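Local structure of glycosyltransferase (Streptomyces viridochromogenes, 2IUY) at residues V6-I11 with V87-S92; I22-Q27 with L53-S58; L39-L44 with P146-R151. The protein is a GT-B fold glycosyltransferase of family GT4 that takes part in avilamycin A biosynthesis and binds UDP, probably transferring a sugar with retention of configuration. All coordinates share one frame; numbering follows the deposited sequence.

Interaction 1 of 3, residues V6-I11 with V87-S92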
ATOM      1  N   VAL A   6       3.028 -11.638  17.848  1.00  9.19           N
ATOM      2  CA  VAL A   6       2.582 -10.336  17.317  1.00  8.24           C
ATOM      3  C   VAL A   6       1.134 -10.480  16.837  1.00  8.97           C
ATOM      4  O   VAL A   6       0.825 -11.341  15.989  1.00  9.83           O
ATOM      5  CB  VAL A   6       3.462  -9.775  16.161  1.00  8.46           C
ATOM      6  CG1 VAL A   6       2.992  -8.311  15.735  1.00  7.68           C
ATOM      7  CG2 VAL A   6       5.018  -9.821  16.472  1.00  9.43           C
ATOM      8  N   ALA A   7       0.247  -9.681  17.412  1.00  8.90           N
ATOM      9  CA  ALA A   7      -1.122  -9.582  16.927  1.00  9.51           C
ATOM     10  C   ALA A   7      -1.150  -8.468  15.904  1.00 10.73           C
ATOM     11  O   ALA A   7      -0.893  -7.314  16.260  1.00 11.31           O
ATOM     12  CB  ALA A   7      -2.076  -9.284  18.065  1.00  8.47           C
ATOM     13  N   LEU A   8      -1.415  -8.830  14.634  1.00 11.15           N
ATOM     14  CA  LEU A   8      -1.475  -7.889  13.511  1.00 11.18           C
ATOM     15  C   LEU A   8      -2.915  -7.655  13.212  1.00 11.58           C
ATOM     16  O   LEU A   8      -3.585  -8.615  12.855  1.00 11.29           O
ATOM     17  CB  LEU A   8      -0.875  -8.469  12.226  1.00 11.53           C
ATOM     18  CG  LEU A   8       0.616  -8.427  11.965  1.00 12.35           C
ATOM     19  CD1 LEU A   8       0.887  -9.062  10.545  1.00  8.62           C
ATOM     20  CD2 LEU A   8       1.166  -6.980  12.142  1.00  9.41           C
ATOM     21  N   VAL A   9      -3.379  -6.397  13.306  1.00 10.92           N
ATOM     22  CA  VAL A   9      -4.799  -6.110  13.191  1.00 10.90           C
ATOM     23  C   VAL A   9      -4.980  -5.464  11.867  1.00 11.32           C
ATOM     24  O   VAL A   9      -4.559  -4.321  11.649  1.00 11.80           O
ATOM     25  CB  VAL A   9      -5.389  -5.178  14.357  1.00 11.69           C
ATOM     26  CG1 VAL A   9      -6.924  -5.229  14.353  1.00  9.36           C
ATOM     27  CG2 VAL A   9      -4.906  -5.645  15.744  1.00  9.64           C
ATOM     28  N   ASN A  10      -5.585  -6.226  10.957  1.00 11.21           N
ATOM     29  CA  ASN A  10      -5.979  -5.738   9.656  1.00 10.10           C
ATOM     30  C   ASN A  10      -7.197  -4.872   9.843  1.00  9.93           C
ATOM     31  O   ASN A  10      -7.941  -5.046  10.818  1.00  9.06           O
ATOM     32  CB  ASN A  10      -6.371  -6.931   8.763  1.00  9.49           C
ATOM     33  CG  ASN A  10      -6.798  -6.512   7.383  1.00  9.07           C
ATOM     34  OD1 ASN A  10      -6.118  -5.718   6.735  1.00 10.34           O
ATOM     35  ND2 ASN A  10      -7.906  -7.066   6.900  1.00  7.25           N
ATOM     36  N   ILE A  11      -7.415  -3.982   8.879  1.00  9.55           N
ATOM     37  CA  ILE A  11      -8.604  -3.117   8.815  1.00  9.26           C
ATOM     38  C   ILE A  11      -9.819  -3.998   8.470  1.00  9.95           C
ATOM     39  O   ILE A  11      -9.863  -4.594   7.376  1.00 11.00           O
ATOM     40  CB  ILE A  11      -8.429  -1.983   7.752  1.00  8.57           C
ATOM     41  CG1 ILE A  11      -9.649  -1.057   7.746  1.00 10.43           C
ATOM     42  CG2 ILE A  11      -8.202  -2.569   6.305  1.00 11.62           C
ATOM     43  CD1 ILE A  11      -9.436   0.251   6.930  1.00  8.16           C
ATOM     44  N   VAL A  87       2.818  -7.926  21.477  1.00  8.94           N
ATOM     45  CA  VAL A  87       2.683  -6.722  20.658  1.00  9.49           C
ATOM     46  C   VAL A  87       1.360  -6.811  19.932  1.00  8.47           C
ATOM     47  O   VAL A  87       1.043  -7.845  19.324  1.00  8.68           O
ATOM     48  CB  VAL A  87       3.814  -6.658  19.530  1.00 10.21           C
ATOM     49  CG1 VAL A  87       3.614  -5.458  18.585  1.00 11.36           C
ATOM     50  CG2 VAL A  87       5.234  -6.618  20.135  1.00 11.08           C
ATOM     51  N   VAL A  88       0.592  -5.729  20.006  1.00  8.20           N
ATOM     52  CA  VAL A  88      -0.550  -5.512  19.119  1.00  7.34           C
ATOM     53  C   VAL A  88      -0.174  -4.417  18.141  1.00  7.28           C
ATOM     54  O   VAL A  88       0.062  -3.309  18.534  1.00  7.12           O
ATOM     55  CB  VAL A  88      -1.832  -5.114  19.901  1.00  8.00           C
ATOM     56  CG1 VAL A  88      -2.982  -4.691  18.966  1.00  5.94           C
ATOM     57  CG2 VAL A  88      -2.274  -6.291  20.789  1.00  6.11           C
ATOM     58  N   HIS A  89      -0.137  -4.762  16.860  1.00  6.45           N
ATOM     59  CA  HIS A  89       0.262  -3.871  15.794  1.00  5.87           C
ATOM     60  C   HIS A  89      -0.946  -3.617  14.899  1.00  6.58           C
ATOM     61  O   HIS A  89      -1.336  -4.482  14.093  1.00  6.21           O
ATOM     62  CB  HIS A  89       1.442  -4.523  15.031  1.00  4.62           C
ATOM     63  CG  HIS A  89       2.048  -3.654  13.975  1.00  5.43           C
ATOM     64  ND1 HIS A  89       3.164  -4.041  13.260  1.00  6.70           N
ATOM     65  CD2 HIS A  89       1.683  -2.444  13.479  1.00  5.51           C
ATOM     66  CE1 HIS A  89       3.490  -3.082  12.405  1.00  8.39           C
ATOM     67  NE2 HIS A  89       2.598  -2.111  12.509  1.00  8.36           N
ATOM     68  N   ASP A  90      -1.538  -2.433  15.098  1.00  6.96           N
ATOM     69  CA  ASP A  90      -2.736  -1.971  14.468  1.00  7.33           C
ATOM     70  C   ASP A  90      -2.475  -1.368  13.088  1.00  7.73           C
ATOM     71  O   ASP A  90      -1.660  -0.475  12.919  1.00  6.35           O
ATOM     72  CB  ASP A  90      -3.515  -0.971  15.378  1.00  7.62           C
ATOM     73  CG  ASP A  90      -4.906  -0.635  14.809  1.00  9.54           C
ATOM     74  OD1 ASP A  90      -5.521  -1.550  14.209  1.00  7.57           O
ATOM     75  OD2 ASP A  90      -5.366   0.530  14.882  1.00 11.81           O
ATOM     76  N   HIS A  91      -3.194  -1.895  12.094  1.00  8.25           N
ATOM     77  CA  HIS A  91      -3.220  -1.329  10.747  1.00  7.23           C
ATOM     78  C   HIS A  91      -4.588  -0.792  10.389  1.00  7.17           C
ATOM     79  O   HIS A  91      -4.778  -0.385   9.275  1.00  7.59           O
ATOM     80  CB  HIS A  91      -2.839  -2.411   9.715  1.00  6.43           C
ATOM     81  CG  HIS A  91      -1.412  -2.850   9.839  1.00  7.97           C
ATOM     82  ND1 HIS A  91      -0.405  -2.330   9.062  1.00  4.50           N
ATOM     83  CD2 HIS A  91      -0.823  -3.710  10.706  1.00  4.60           C
ATOM     84  CE1 HIS A  91       0.738  -2.898   9.399  1.00 10.39           C
ATOM     85  NE2 HIS A  91       0.510  -3.745  10.392  1.00  7.68           N
ATOM     86  N   SER A  92      -5.556  -0.849  11.311  1.00  8.91           N
ATOM     87  CA  SER A  92      -6.957  -0.480  11.029  1.00  8.86           C
ATOM     88  C   SER A  92      -7.266   1.026  11.082  1.00 10.92           C
ATOM     89  O   SER A  92      -8.392   1.409  10.808  1.00 12.00           O
ATOM     90  CB  SER A  92      -7.878  -1.155  12.034  1.00  8.44           C
ATOM     91  OG  SER A  92      -7.789  -0.487  13.267  1.00  5.88           O
TER
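The centre of the N-terminal Rossmann-like sheet of this GT-B enzyme is formed where strand 5-9 runs parallel to strand 87-90, the step at which the 3-2-1-4-5-6 strand order changes direction. Their axes approach to 4.7 Å. Backbone bonds alternate in the parallel manner: A7 offers its N-H to V87 O and its carbonyl to H89 N, and V9 does the same with H89 O and H91 N. The bond from H89 N to A7 O is the shortest at 2.7 Å and almost straight (178°), lying nearly along the C=O axis, whereas V9 N meets H89 O from above the carbonyl plane.

On the sheet face where V6 and V87 lie side by side, the CD2 branch of L8 makes the main contact with the imidazoles. It lies 3.7 Å from H89 ND1 and equally far from H91 NE2, so a single methyl packs against both. H91 NE2 in turn stands 3.4 Å above the H89 ring plane, displaced toward its rim. Outside partners fix both rings: H89 ND1 bonds to Y332 OH and NE2 to S110 OG, and H91 ND1 to H112 NE2. The face bearing A7, V9, V88 and D90 is mainly aliphatic, with V9 CG2 meeting V88 CG1 at 3.9 Å.

At the strand's end, D90 OD1 accepts from S92 N at 3.0 Å, forming an Asx turn, and also from S92 OG at 2.7 Å through its syn lone pair. D90 OD2 bonds to G94 N. The side chain of I11 lies about 7 Å from G30, a UDP-binding residue. Donors to both oxygens of buried D90 would stabilise a negative charge there, consistent with an ionised carboxylate.

Interaction 2 of 3, residues I22-Q27 with L53-S58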
ATOM      1  N   ILE A  22     -12.974  -9.179   3.894  1.00 12.27           N
ATOM      2  CA  ILE A  22     -11.880  -9.168   2.927  1.00 10.72           C
ATOM      3  C   ILE A  22     -10.724  -9.913   3.594  1.00 10.98           C
ATOM      4  O   ILE A  22     -10.500  -9.769   4.800  1.00 12.01           O
ATOM      5  CB  ILE A  22     -11.509  -7.718   2.523  1.00 10.69           C
ATOM      6  CG1 ILE A  22     -12.685  -7.059   1.732  1.00 10.88           C
ATOM      7  CG2 ILE A  22     -10.186  -7.700   1.681  1.00  9.98           C
ATOM      8  CD1 ILE A  22     -12.506  -5.538   1.457  1.00  8.20           C
ATOM      9  N   SER A  23     -10.014 -10.725   2.831  1.00 11.21           N
ATOM     10  CA  SER A  23      -8.903 -11.492   3.383  1.00 10.61           C
ATOM     11  C   SER A  23      -7.547 -10.773   3.284  1.00  8.94           C
ATOM     12  O   SER A  23      -7.413  -9.687   2.695  1.00  9.63           O
ATOM     13  CB  SER A  23      -8.859 -12.906   2.746  1.00 11.09           C
ATOM     14  OG  SER A  23      -8.393 -12.793   1.386  1.00 15.48           O
ATOM     15  N   VAL A  24      -6.539 -11.367   3.907  1.00  7.93           N
ATOM     16  CA  VAL A  24      -5.185 -10.931   3.762  1.00  7.52           C
ATOM     17  C   VAL A  24      -4.385 -12.108   3.252  1.00  8.68           C
ATOM     18  O   VAL A  24      -4.304 -13.137   3.938  1.00  8.23           O
ATOM     19  CB  VAL A  24      -4.610 -10.452   5.143  1.00  7.71           C
ATOM     20  CG1 VAL A  24      -3.031 -10.429   5.134  1.00  6.37           C
ATOM     21  CG2 VAL A  24      -5.171  -9.104   5.509  1.00  5.85           C
ATOM     22  N   PRO A  25      -3.812 -12.005   2.038  1.00 10.03           N
ATOM     23  CA  PRO A  25      -3.919 -10.896   1.112  1.00 10.26           C
ATOM     24  C   PRO A  25      -5.320 -10.882   0.506  1.00 10.80           C
ATOM     25  O   PRO A  25      -6.036 -11.901   0.564  1.00  9.30           O
ATOM     26  CB  PRO A  25      -2.840 -11.218   0.059  1.00 10.53           C
ATOM     27  CG  PRO A  25      -2.732 -12.657   0.067  1.00 11.59           C
ATOM     28  CD  PRO A  25      -3.041 -13.128   1.462  1.00  9.29           C
ATOM     29  N   PRO A  26      -5.742  -9.720  -0.023  1.00 11.79           N
ATOM     30  CA  PRO A  26      -7.135  -9.629  -0.376  1.00 12.35           C
ATOM     31  C   PRO A  26      -7.424 -10.311  -1.715  1.00 14.81           C
ATOM     32  O   PRO A  26      -6.534 -10.442  -2.568  1.00 13.92           O
ATOM     33  CB  PRO A  26      -7.342  -8.117  -0.492  1.00 12.60           C
ATOM     34  CG  PRO A  26      -6.044  -7.618  -0.989  1.00 10.98           C
ATOM     35  CD  PRO A  26      -5.011  -8.473  -0.324  1.00 10.81           C
ATOM     36  N   GLN A  27      -8.673 -10.737  -1.896  1.00 17.22           N
ATOM     37  CA  GLN A  27      -9.100 -11.351  -3.163  1.00 19.75           C
ATOM     38  C   GLN A  27      -9.130 -10.279  -4.291  1.00 20.25           C
ATOM     39  O   GLN A  27      -8.713 -10.523  -5.432  1.00 20.78           O
ATOM     40  CB  GLN A  27     -10.479 -12.038  -2.964  1.00 20.57           C
ATOM     41  CG  GLN A  27     -10.635 -12.799  -1.592  1.00 22.96           C
ATOM     42  CD  GLN A  27     -11.229 -11.965  -0.372  1.00 22.88           C
ATOM     43  OE1 GLN A  27     -10.860 -10.809  -0.091  1.00 12.21           O
ATOM     44  NE2 GLN A  27     -12.138 -12.624   0.373  1.00 28.16           N
ATOM     45  N   LEU A  53      -5.712 -10.671  12.868  1.00  9.25           N
ATOM     46  CA  LEU A  53      -7.036 -10.281  13.316  1.00  9.65           C
ATOM     47  C   LEU A  53      -7.603  -9.380  12.238  1.00 10.70           C
ATOM     48  O   LEU A  53      -6.842  -8.746  11.477  1.00 10.54           O
ATOM     49  CB  LEU A  53      -6.932  -9.478  14.619  1.00  9.04           C
ATOM     50  CG  LEU A  53      -6.595 -10.286  15.855  1.00 11.39           C
ATOM     51  CD1 LEU A  53      -5.726  -9.371  16.635  1.00 15.86           C
ATOM     52  CD2 LEU A  53      -7.936 -10.564  16.618  1.00  9.37           C
ATOM     53  N   GLY A  54      -8.937  -9.368  12.179  1.00 10.55           N
ATOM     54  CA  GLY A  54      -9.693  -8.534  11.284  1.00 10.37           C
ATOM     55  C   GLY A  54      -9.663  -9.067   9.882  1.00 10.39           C
ATOM     56  O   GLY A  54      -9.863  -8.289   8.946  1.00 10.86           O
ATOM     57  N   ALA A  55      -9.379 -10.374   9.722  1.00 10.04           N
ATOM     58  CA  ALA A  55      -9.342 -11.010   8.376  1.00 10.15           C
ATOM     59  C   ALA A  55      -9.635 -12.540   8.408  1.00 11.06           C
ATOM     60  O   ALA A  55      -8.806 -13.353   7.945  1.00  8.90           O
ATOM     61  CB  ALA A  55      -7.998 -10.715   7.683  1.00  9.58           C
ATOM     62  N   PRO A  56     -10.799 -12.925   8.969  1.00 12.02           N
ATOM     63  CA  PRO A  56     -11.105 -14.355   9.147  1.00 14.20           C
ATOM     64  C   PRO A  56     -11.268 -15.041   7.755  1.00 16.18           C
ATOM     65  O   PRO A  56     -11.557 -14.373   6.761  1.00 17.28           O
ATOM     66  CB  PRO A  56     -12.393 -14.373  10.001  1.00 13.67           C
ATOM     67  CG  PRO A  56     -12.963 -12.956   9.916  1.00 15.15           C
ATOM     68  CD  PRO A  56     -11.876 -12.026   9.436  1.00 12.08           C
ATOM     69  N   GLY A  57     -10.982 -16.323   7.642  1.00 17.13           N
ATOM     70  CA  GLY A  57     -11.067 -16.894   6.275  1.00 17.29           C
ATOM     71  C   GLY A  57      -9.881 -16.601   5.370  1.00 17.39           C
ATOM     72  O   GLY A  57      -9.869 -17.062   4.215  1.00 17.45           O
ATOM     73  N   SER A  58      -8.892 -15.824   5.858  1.00 16.63           N
ATOM     74  CA  SER A  58      -7.617 -15.610   5.131  1.00 15.77           C
ATOM     75  C   SER A  58      -6.875 -16.948   5.046  1.00 17.95           C
ATOM     76  O   SER A  58      -7.061 -17.776   5.914  1.00 18.25           O
ATOM     77  CB  SER A  58      -6.734 -14.583   5.850  1.00 15.13           C
ATOM     78  OG  SER A  58      -7.323 -13.299   5.874  1.00 11.24           O
TER
HETATM   79  O   HOH W   1     -11.453  -7.952   6.620  1.00  9.56           O
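At the heart of the meeting between loop 22-27 and loop 53-58 is one serine hydroxyl. S58 OG accepts the backbone N-H of V24 at 2.9 Å, nearly straight at 166°, and donates to A55 O at 2.5 Å. It therefore serves as a relay, handing a donor of one loop on to a carbonyl of the other. The torsion that sets OG anti to its own carbonyl carbon (chi1 -64°) puts it beside S23 as well, 3.5 Å from S23 CA. Next to this polar point is a small apolar one, where V24 CG2 meets the methyl of A55 at 3.9 Å.

A water joins the loops a second time, standing within hydrogen-bonding distance of both carbonyls, 2.7 Å from I22 O and 2.8 Å from G54 O. G54 O also accepts from N10 ND2.

Each partner is held by its own loop. Residues A55 to S58 make a type II beta turn, with G57 at positive phi, and A55 O takes both S58 N and S58 OG, which fixes the hydroxyl's direction. Opposite, S23 N bonds to Q27 OE1, while S23 OG, in the crowded position between N and carbonyl carbon, donates to P25 O at 2.7 Å; the peptide before P25 is cis. These bonds fold residues 22-27 back on themselves and present V24 N to the serine.

Loop 22-27 leads from strand 5-9 to helix 31-45, and V24 packs on A37 of that helix; the side chain of I22 lies about 6 Å from G30 of the UDP site. Loop 53-58 leaves strand 49-53, and L52 of that strand touches both V24 and S58.

Interaction 3 of 3, residues L39-L44 with P146-R151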
ATOM      1  N   LEU A  39       4.041  -7.514   5.235  1.00  9.09           N
ATOM      2  CA  LEU A  39       4.545  -7.373   6.617  1.00  9.86           C
ATOM      3  C   LEU A  39       4.607  -8.717   7.350  1.00 10.88           C
ATOM      4  O   LEU A  39       5.630  -9.083   7.941  1.00 10.81           O
ATOM      5  CB  LEU A  39       3.731  -6.332   7.434  1.00  9.17           C
ATOM      6  CG  LEU A  39       4.250  -6.171   8.890  1.00  9.55           C
ATOM      7  CD1 LEU A  39       5.784  -5.897   8.934  1.00  6.02           C
ATOM      8  CD2 LEU A  39       3.522  -5.154   9.721  1.00  6.71           C
HETATM    9  N   MSE A  40       3.492  -9.419   7.313  1.00 11.83           N
HETATM   10  CA  MSE A  40       3.334 -10.698   7.970  1.00 14.19           C
HETATM   11  C   MSE A  40       4.382 -11.730   7.500  1.00 12.56           C
HETATM   12  O   MSE A  40       4.881 -12.515   8.291  1.00 12.89           O
HETATM   13  CB  MSE A  40       1.921 -11.179   7.652  1.00 13.43           C
HETATM   14  CG  MSE A  40       1.634 -12.608   7.965  1.00 16.54           C
HETATM   15 SE   MSE A  40      -0.210 -12.952   7.387  1.00 23.41          SE
HETATM   16  CE  MSE A  40       0.128 -13.308   5.467  1.00 21.78           C
ATOM     17  N   ASP A  41       4.656 -11.750   6.191  1.00 12.69           N
ATOM     18  CA  ASP A  41       5.631 -12.672   5.590  1.00 11.12           C
ATOM     19  C   ASP A  41       7.001 -12.369   6.175  1.00  9.79           C
ATOM     20  O   ASP A  41       7.747 -13.276   6.525  1.00 10.14           O
ATOM     21  CB  ASP A  41       5.719 -12.459   4.078  1.00 10.59           C
ATOM     22  CG  ASP A  41       4.521 -12.993   3.330  1.00 11.96           C
ATOM     23  OD1 ASP A  41       3.592 -13.558   3.962  1.00 12.27           O
ATOM     24  OD2 ASP A  41       4.521 -12.819   2.087  1.00 11.11           O
ATOM     25  N   GLY A  42       7.342 -11.087   6.264  1.00  9.18           N
ATOM     26  CA  GLY A  42       8.630 -10.661   6.908  1.00  8.88           C
ATOM     27  C   GLY A  42       8.789 -11.174   8.344  1.00  9.06           C
ATOM     28  O   GLY A  42       9.825 -11.780   8.678  1.00 10.39           O
ATOM     29  N   LEU A  43       7.772 -10.927   9.178  1.00  7.14           N
ATOM     30  CA  LEU A  43       7.759 -11.281  10.588  1.00  6.63           C
ATOM     31  C   LEU A  43       7.892 -12.801  10.793  1.00  7.60           C
ATOM     32  O   LEU A  43       8.616 -13.215  11.642  1.00  6.87           O
ATOM     33  CB  LEU A  43       6.460 -10.780  11.252  1.00  6.20           C
ATOM     34  CG  LEU A  43       6.367  -9.246  11.383  1.00  5.48           C
ATOM     35  CD1 LEU A  43       4.997  -8.842  11.792  1.00  5.93           C
ATOM     36  CD2 LEU A  43       7.493  -8.726  12.381  1.00  4.53           C
ATOM     37  N   LEU A  44       7.134 -13.586  10.020  1.00  8.66           N
ATOM     38  CA  LEU A  44       7.196 -15.025  10.006  1.00  9.83           C
ATOM     39  C   LEU A  44       8.568 -15.523   9.556  1.00 11.48           C
ATOM     40  O   LEU A  44       9.081 -16.493  10.111  1.00 12.54           O
ATOM     41  CB  LEU A  44       6.082 -15.584   9.099  1.00 10.31           C
ATOM     42  CG  LEU A  44       4.615 -15.414   9.568  1.00 10.79           C
ATOM     43  CD1 LEU A  44       3.642 -15.838   8.423  1.00 10.15           C
ATOM     44  CD2 LEU A  44       4.343 -16.185  10.903  1.00  8.66           C
ATOM     45  N   PRO A 146       6.300  -2.378   2.923  1.00  5.27           N
ATOM     46  CA  PRO A 146       7.112  -3.529   2.554  1.00  5.67           C
ATOM     47  C   PRO A 146       6.521  -4.281   1.371  1.00  7.05           C
ATOM     48  O   PRO A 146       5.316  -4.205   1.102  1.00  5.49           O
ATOM     49  CB  PRO A 146       7.018  -4.424   3.805  1.00  5.89           C
ATOM     50  CG  PRO A 146       5.681  -4.177   4.362  1.00  5.95           C
ATOM     51  CD  PRO A 146       5.405  -2.686   4.059  1.00  4.27           C
ATOM     52  N   VAL A 147       7.380  -5.021   0.699  1.00  7.65           N
ATOM     53  CA  VAL A 147       6.958  -5.869  -0.354  1.00  8.38           C
ATOM     54  C   VAL A 147       7.764  -7.191  -0.245  1.00  8.96           C
ATOM     55  O   VAL A 147       8.975  -7.171  -0.042  1.00  8.75           O
ATOM     56  CB  VAL A 147       7.073  -5.085  -1.713  1.00  9.29           C
ATOM     57  CG1 VAL A 147       8.516  -4.876  -2.226  1.00  7.60           C
ATOM     58  CG2 VAL A 147       6.129  -5.590  -2.667  1.00 11.69           C
ATOM     59  N   ASP A 148       7.068  -8.326  -0.342  1.00  8.50           N
ATOM     60  CA  ASP A 148       7.709  -9.646  -0.391  1.00  8.46           C
ATOM     61  C   ASP A 148       7.819 -10.081  -1.856  1.00  8.57           C
ATOM     62  O   ASP A 148       6.789 -10.414  -2.505  1.00  7.72           O
ATOM     63  CB  ASP A 148       6.862 -10.636   0.425  1.00  7.08           C
ATOM     64  CG  ASP A 148       7.420 -12.064   0.435  1.00  9.47           C
ATOM     65  OD1 ASP A 148       8.532 -12.335  -0.090  1.00  9.83           O
ATOM     66  OD2 ASP A 148       6.716 -12.933   1.001  1.00 10.12           O
ATOM     67  N   PRO A 149       9.058 -10.118  -2.375  1.00  8.73           N
ATOM     68  CA  PRO A 149       9.248 -10.500  -3.761  1.00 10.07           C
ATOM     69  C   PRO A 149       8.622 -11.838  -4.118  1.00 11.32           C
ATOM     70  O   PRO A 149       8.189 -11.984  -5.272  1.00 11.93           O
ATOM     71  CB  PRO A 149      10.772 -10.537  -3.947  1.00 10.23           C
ATOM     72  CG  PRO A 149      11.351  -9.793  -2.744  1.00  9.98           C
ATOM     73  CD  PRO A 149      10.312  -9.769  -1.681  1.00  8.01           C
ATOM     74  N   ALA A 150       8.533 -12.778  -3.167  1.00 12.01           N
ATOM     75  CA  ALA A 150       7.918 -14.100  -3.426  1.00 12.50           C
ATOM     76  C   ALA A 150       6.467 -13.964  -3.837  1.00 12.76           C
ATOM     77  O   ALA A 150       5.928 -14.832  -4.482  1.00 14.25           O
ATOM     78  CB  ALA A 150       8.042 -15.066  -2.188  1.00 12.53           C
ATOM     79  N   ARG A 151       5.816 -12.880  -3.453  1.00 13.37           N
ATOM     80  CA  ARG A 151       4.407 -12.679  -3.803  1.00 13.12           C
ATOM     81  C   ARG A 151       4.245 -12.089  -5.200  1.00 12.73           C
ATOM     82  O   ARG A 151       3.111 -11.970  -5.680  1.00 12.81           O
ATOM     83  CB  ARG A 151       3.697 -11.778  -2.779  1.00 13.12           C
ATOM     84  CG  ARG A 151       3.392 -12.470  -1.448  1.00 14.90           C
ATOM     85  CD  ARG A 151       2.210 -11.852  -0.682  1.00 15.48           C
ATOM     86  NE  ARG A 151       2.065 -12.499   0.636  1.00 19.73           N
ATOM     87  CZ  ARG A 151       1.260 -13.526   0.954  1.00 20.10           C
ATOM     88  NH1 ARG A 151       0.458 -14.089   0.061  1.00 20.29           N
ATOM     89  NH2 ARG A 151       1.270 -14.012   2.201  1.00 18.18           N
TER
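Helix 31-45, which packs on the N-terminal sheet of the GT-B fold, meets the loop that leads on toward strand 165-168 of the second sheet. The charged part is a two-pronged salt bridge: R151 NH2 bonds to D41 OD1 at 2.9 Å through the syn lone pair, and R151 NE to OD2 of the same carboxylate, a weaker bond at 129°. The two groups are close to coplanar, their planes 22° apart, and the arginine chain reaches out extended from CG to NE.

A second acid crowds the same oxygen. D148 OD2 comes within 2.5 Å of D41 OD2, with the carboxylates almost perpendicular, and so short a gap suggests that one of the two acids probably holds a proton, its pKa perhaps raised by the neighbouring carboxylate. D148 OD1 instead accepts from A150 N, an Asx turn, while N38 holds D148 N.

Apolar packing is limited to one side, where L39 CB faces P146 CG, and P146 also rests on I324 of helix 321-336. Against the guanidinium itself lies a methyl: M40, a selenomethionine with its chain bent at chi3 (83°), brings M40 CE obliquely to 3.5 Å from R151 NH2.

All three contacts are largely buried, but they illustrate how chemistry follows position in a fold. Interaction 1 is built on the regular backbone bonds of central strands; interaction 2, between loops at the strand ends, depends on one hydroxyl and a water; interaction 3 pairs charged side chains between a helix and a loop. They are also continuous. N10 N and L8 O bond to L53 O and N, so strand 5-9 serves interactions 1 and 2 along opposite edges. L39 and M40 of interaction 3 cover L8, and L39 CD2 packs 3.4 Å from H89 CE1. P25 meets R151, joining interactions 2 and 3.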